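Side-chain contacts in transcriptional regulator, PadR family (Bacillus cereus, PDB 4ESB), which probably binds DNA as a dimer through a winged helix-turn-helix fold and regulates transcription: residues Y24-E27 / L28-L32; I14-I17 / I18-E21. All coordinates share one frame; numbering follows the deposited sequence.

In the fold
Interaction 2 (14-17 with 18-21) closes the C-terminal end of helix 10-20, and interaction 1 (24-27 with 28-32) opens helix 25-34; the chain runs through them in that order, their centres about 11 Å apart. Both belong to the winged helix-turn-helix fold, and their inner sides meet: Leu-28 CD1 lies 3.8 Å from Ile-17 CG2, and Leu-32 CD2 approaches Ile-17 CD1. Glu-21 stands near both charges of interaction 1. Its OE1 makes a long, weak ion pair with Lys-31 NZ (3.5 Å), while its OE2 is only 3.1 Å from Glu-27 OE1, a like-charge approach that the lysine may ease. Bound glycerol, probably from the crystallisation liquor, lies close to Tyr-24 and Glu-21.

Interaction 1: Y24-E27 / L28-L32; sequences YGYE and LSTKL
Tyr-26 and Thr-30 meet in the first turns of helix 25-34, one of the helices of the winged helix-turn-helix fold, and mark its outer side. Thr-30 OG1 stands over one face of the Tyr-26 ring, offset toward the rim and 3.5 Å from CZ. Thr-30 OG1 also donates to Tyr-26 O at 3.0 Å. Its torsion explains this double role: lying beside the backbone N (chi1 -68°), OG1 is turned back down the helix. Thr-30 N also reaches Tyr-26 O, from the opposite face of the carbonyl plane, so two donors grip that oxygen; Ser-29 OG adds a weak bond. Tyr-26 is exposed and also touches a crystal neighbour, though its side chain reaches Glu-42 of helix 42-54.

The inner side is tighter. The buried Leu-28 side chain turns away from residues 24-27 to pack on Ile-45 and Leu-49 of helix 42-54 and on Ile-17 of helix 10-20, while buried Ser-29 touches Glu-42. Leu-28 N bonds to Tyr-24 O at 2.9 Å in ordinary helical fashion.

At the start of the helix Tyr-24 is the N-cap. Glu-27 supplies one half of a capping box: its extended chain brings the carboxylate back to Tyr-24 N, and its CB lies over a face of the Tyr-24 ring. Lys-31, one turn on, keeps its NZ 4.5 Å from Glu-27 OE1, beyond a salt bridge. The capping bond runs from Tyr-24 N to Glu-27 OE2 at 3.2 Å, meeting the oxygen on its anti side, 33° out of the carboxylate plane.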
loop_
_atom_site.group_PDB
_atom_site.type_symbol
_atom_site.label_atom_id
_atom_site.label_comp_id
_atom_site.label_asym_id
_atom_site.label_seq_id
_atom_site.Cartn_x
_atom_site.Cartn_y
_atom_site.Cartn_z
ATOM N N TYR A 24 -5.251 -19.408 16.187
ATOM C CA TYR A 24 -4.862 -20.495 15.292
ATOM C C TYR A 24 -5.259 -20.159 13.858
ATOM O O TYR A 24 -5.989 -19.197 13.618
ATOM C CB TYR A 24 -5.413 -21.862 15.744
ATOM C CG TYR A 24 -6.919 -21.987 15.906
ATOM C CD1 TYR A 24 -7.568 -21.457 17.011
ATOM C CD2 TYR A 24 -7.680 -22.687 14.978
ATOM C CE1 TYR A 24 -8.937 -21.589 17.170
ATOM C CE2 TYR A 24 -9.049 -22.828 15.129
ATOM C CZ TYR A 24 -9.671 -22.278 16.226
ATOM O OH TYR A 24 -11.034 -22.417 16.377
ATOM N N GLY A 25 -4.756 -20.945 12.912
ATOM C CA GLY A 25 -4.865 -20.627 11.500
ATOM C C GLY A 25 -6.256 -20.243 11.031
ATOM O O GLY A 25 -6.438 -19.206 10.392
ATOM N N TYR A 26 -7.241 -21.077 11.345
ATOM C CA TYR A 26 -8.603 -20.864 10.874
ATOM C C TYR A 26 -9.209 -19.622 11.519
ATOM O O TYR A 26 -9.921 -18.849 10.873
ATOM C CB TYR A 26 -9.467 -22.086 11.183
ATOM C CG TYR A 26 -10.939 -21.857 10.938
ATOM C CD1 TYR A 26 -11.429 -21.702 9.650
ATOM C CD2 TYR A 26 -11.837 -21.798 11.996
ATOM C CE1 TYR A 26 -12.772 -21.489 9.421
ATOM C CE2 TYR A 26 -13.181 -21.587 11.777
ATOM C CZ TYR A 26 -13.643 -21.433 10.487
ATOM O OH TYR A 26 -14.982 -21.224 10.261
ATOM N N GLU A 27 -8.919 -19.446 12.801
ATOM C CA GLU A 27 -9.366 -18.280 13.552
ATOM C C GLU A 27 -8.819 -17.001 12.919
ATOM O O GLU A 27 -9.522 -15.995 12.810
ATOM C CB GLU A 27 -8.888 -18.402 14.998
ATOM C CG GLU A 27 -9.442 -17.371 15.959
ATOM C CD GLU A 27 -8.876 -17.539 17.357
ATOM O OE1 GLU A 27 -9.265 -16.768 18.260
ATOM O OE2 GLU A 27 -8.037 -18.443 17.550
ATOM N N LEU A 28 -7.562 -17.053 12.491
ATOM C CA LEU A 28 -6.903 -15.902 11.881
ATOM C C LEU A 28 -7.583 -15.480 10.582
ATOM O O LEU A 28 -7.962 -14.320 10.417
ATOM C CB LEU A 28 -5.430 -16.216 11.611
ATOM C CG LEU A 28 -4.643 -15.150 10.844
ATOM C CD1 LEU A 28 -4.658 -13.822 11.586
ATOM C CD2 LEU A 28 -3.214 -15.611 10.597
ATOM N N SER A 29 -7.740 -16.426 9.661
ATOM C CA SER A 29 -8.301 -16.124 8.347
ATOM C C SER A 29 -9.767 -15.711 8.439
ATOM O O SER A 29 -10.248 -14.923 7.622
ATOM C CB SER A 29 -8.163 -17.327 7.420
ATOM O OG SER A 29 -9.148 -18.293 7.705
ATOM N N THR A 30 -10.479 -16.246 9.425
ATOM C CA THR A 30 -11.861 -15.838 9.651
ATOM C C THR A 30 -11.899 -14.360 10.018
ATOM O O THR A 30 -12.684 -13.594 9.459
ATOM C CB THR A 30 -12.543 -16.653 10.770
ATOM O OG1 THR A 30 -12.708 -18.012 10.350
ATOM C CG2 THR A 30 -13.912 -16.066 11.099
ATOM N N LYS A 31 -11.043 -13.960 10.957
ATOM C CA LYS A 31 -10.963 -12.560 11.358
ATOM C C LYS A 31 -10.574 -11.682 10.171
ATOM O O LYS A 31 -11.133 -10.604 9.980
ATOM C CB LYS A 31 -9.963 -12.369 12.501
ATOM C CG LYS A 31 -10.432 -12.907 13.846
ATOM C CD LYS A 31 -9.607 -12.317 14.981
ATOM C CE LYS A 31 -9.781 -13.085 16.283
ATOM N NZ LYS A 31 -11.141 -12.935 16.872
ATOM N N LEU A 32 -9.620 -12.148 9.369
ATOM C CA LEU A 32 -9.193 -11.402 8.190
ATOM C C LEU A 32 -10.367 -11.210 7.240
ATOM O O LEU A 32 -10.582 -10.107 6.737
ATOM C CB LEU A 32 -8.038 -12.113 7.472
ATOM C CG LEU A 32 -6.656 -12.053 8.136
ATOM C CD1 LEU A 32 -5.656 -12.894 7.360
ATOM C CD2 LEU A 32 -6.158 -10.619 8.246
#

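Interaction 2: I14-I17 / I18-E21; sequences ILYI and ISQE
The Tyr-16 ring carries the CG methylene of Gln-20 over one face: Gln-20 CG stands 4.2 Å from the ring centroid in a CH-pi contact, displaced toward the rim, with CZ the nearest ring atom. The glutamine chain bends at chi2 (-61°), and its amide plane is 24° from that of the ring. Ser-19 OG approaches the ring obliquely, 4.5 Å from CD1, and is spent on the backbone instead, donating to Tyr-16 O at 2.7 Å. Leu-84 and Lys-88 of helix 78-101 also pack against Tyr-16, as does Leu-102 of the second subunit, so this side of the helix lies at the dimer interface.

Helix 10-20 of the winged helix-turn-helix fold ends here, and its last turn tightens. Ile-17 O accepts from two donors, each at 3.1 Å: Glu-21 N, four residues on, arrives in the carbonyl plane, whereas Gln-20 N, three residues on, lies 65° out of it. Gln-20 N makes only a weak bond to Tyr-16 O, and Glu-21 is the first residue to abandon helical backbone angles.

The apolar side is simpler. Ile-14 and Ile-18 lie side by side and point the same way, one helical turn apart. Ile-18 CG1, beside the backbone N, lies 3.2 Å from Ile-14 O, and Ile-18 CD1 comes to 3.9 Å from Ile-14 CG2.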
loop_
_atom_site.group_PDB
_atom_site.type_symbol
_atom_site.label_atom_id
_atom_site.label_comp_id
_atom_site.label_asym_id
_atom_site.label_seq_id
_atom_site.Cartn_x
_atom_site.Cartn_y
_atom_site.Cartn_z
ATOM N N ILE A 14 -1.753 -8.968 9.668
ATOM C CA ILE A 14 -1.604 -10.250 10.341
ATOM C C ILE A 14 -0.815 -10.085 11.641
ATOM O O ILE A 14 -1.176 -10.659 12.669
ATOM C CB ILE A 14 -0.915 -11.286 9.431
ATOM C CG1 ILE A 14 -1.930 -11.853 8.440
ATOM C CG2 ILE A 14 -0.296 -12.411 10.257
ATOM C CD1 ILE A 14 -1.356 -12.847 7.455
ATOM N N LEU A 15 0.257 -9.300 11.601
ATOM C CA LEU A 15 1.036 -9.036 12.805
ATOM C C LEU A 15 0.193 -8.288 13.828
ATOM O O LEU A 15 0.249 -8.589 15.021
ATOM C CB LEU A 15 2.298 -8.228 12.490
ATOM C CG LEU A 15 3.419 -8.943 11.733
ATOM C CD1 LEU A 15 4.523 -7.959 11.385
ATOM C CD2 LEU A 15 3.976 -10.101 12.546
ATOM N N TYR A 16 -0.591 -7.316 13.366
ATOM C CA TYR A 16 -1.443 -6.558 14.273
ATOM C C TYR A 16 -2.397 -7.485 15.007
ATOM O O TYR A 16 -2.505 -7.443 16.230
ATOM C CB TYR A 16 -2.256 -5.499 13.531
ATOM C CG TYR A 16 -3.182 -4.753 14.460
ATOM C CD1 TYR A 16 -2.692 -3.783 15.324
ATOM C CD2 TYR A 16 -4.541 -5.037 14.496
ATOM C CE1 TYR A 16 -3.530 -3.106 16.188
ATOM C CE2 TYR A 16 -5.388 -4.363 15.355
ATOM C CZ TYR A 16 -4.876 -3.400 16.199
ATOM O OH TYR A 16 -5.715 -2.729 17.057
ATOM N N ILE A 17 -3.091 -8.320 14.243
ATOM C CA ILE A 17 -4.094 -9.218 14.798
ATOM C C ILE A 17 -3.471 -10.187 15.794
ATOM O O ILE A 17 -3.979 -10.356 16.902
ATOM C CB ILE A 17 -4.815 -9.998 13.682
ATOM C CG1 ILE A 17 -5.821 -9.082 12.979
ATOM C CG2 ILE A 17 -5.528 -11.217 14.249
ATOM C CD1 ILE A 17 -6.215 -9.545 11.595
ATOM N N ILE A 18 -2.367 -10.815 15.402
ATOM C CA ILE A 18 -1.681 -11.763 16.274
ATOM C C ILE A 18 -1.125 -11.076 17.519
ATOM O O ILE A 18 -1.067 -11.681 18.590
ATOM C CB ILE A 18 -0.538 -12.488 15.536
ATOM C CG1 ILE A 18 -1.105 -13.341 14.394
ATOM C CG2 ILE A 18 0.248 -13.361 16.504
ATOM C CD1 ILE A 18 -0.080 -14.217 13.700
ATOM N N SER A 19 -0.720 -9.816 17.381
ATOM C CA SER A 19 -0.166 -9.073 18.511
ATOM C C SER A 19 -1.236 -8.838 19.571
ATOM O O SER A 19 -0.930 -8.680 20.754
ATOM C CB SER A 19 0.441 -7.738 18.056
ATOM O OG SER A 19 -0.527 -6.708 17.931
ATOM N N GLN A 20 -2.492 -8.831 19.140
ATOM C CA GLN A 20 -3.603 -8.512 20.027
ATOM C C GLN A 20 -4.237 -9.759 20.629
ATOM O O GLN A 20 -4.847 -9.694 21.696
ATOM C CB GLN A 20 -4.659 -7.691 19.282
ATOM C CG GLN A 20 -4.198 -6.288 18.916
ATOM C CD GLN A 20 -3.850 -5.453 20.137
ATOM O OE1 GLN A 20 -4.617 -5.392 21.098
ATOM N NE2 GLN A 20 -2.686 -4.810 20.105
ATOM N N GLU A 21 -4.088 -10.895 19.954
ATOM C CA GLU A 21 -4.662 -12.142 20.441
ATOM C C GLU A 21 -4.013 -13.365 19.798
ATOM O O GLU A 21 -3.888 -13.451 18.578
ATOM C CB GLU A 21 -6.168 -12.175 20.172
ATOM C CG GLU A 21 -6.856 -13.420 20.710
ATOM C CD GLU A 21 -8.240 -13.620 20.122
ATOM O OE1 GLU A 21 -8.680 -12.764 19.325
ATOM O OE2 GLU A 21 -8.887 -14.637 20.453
#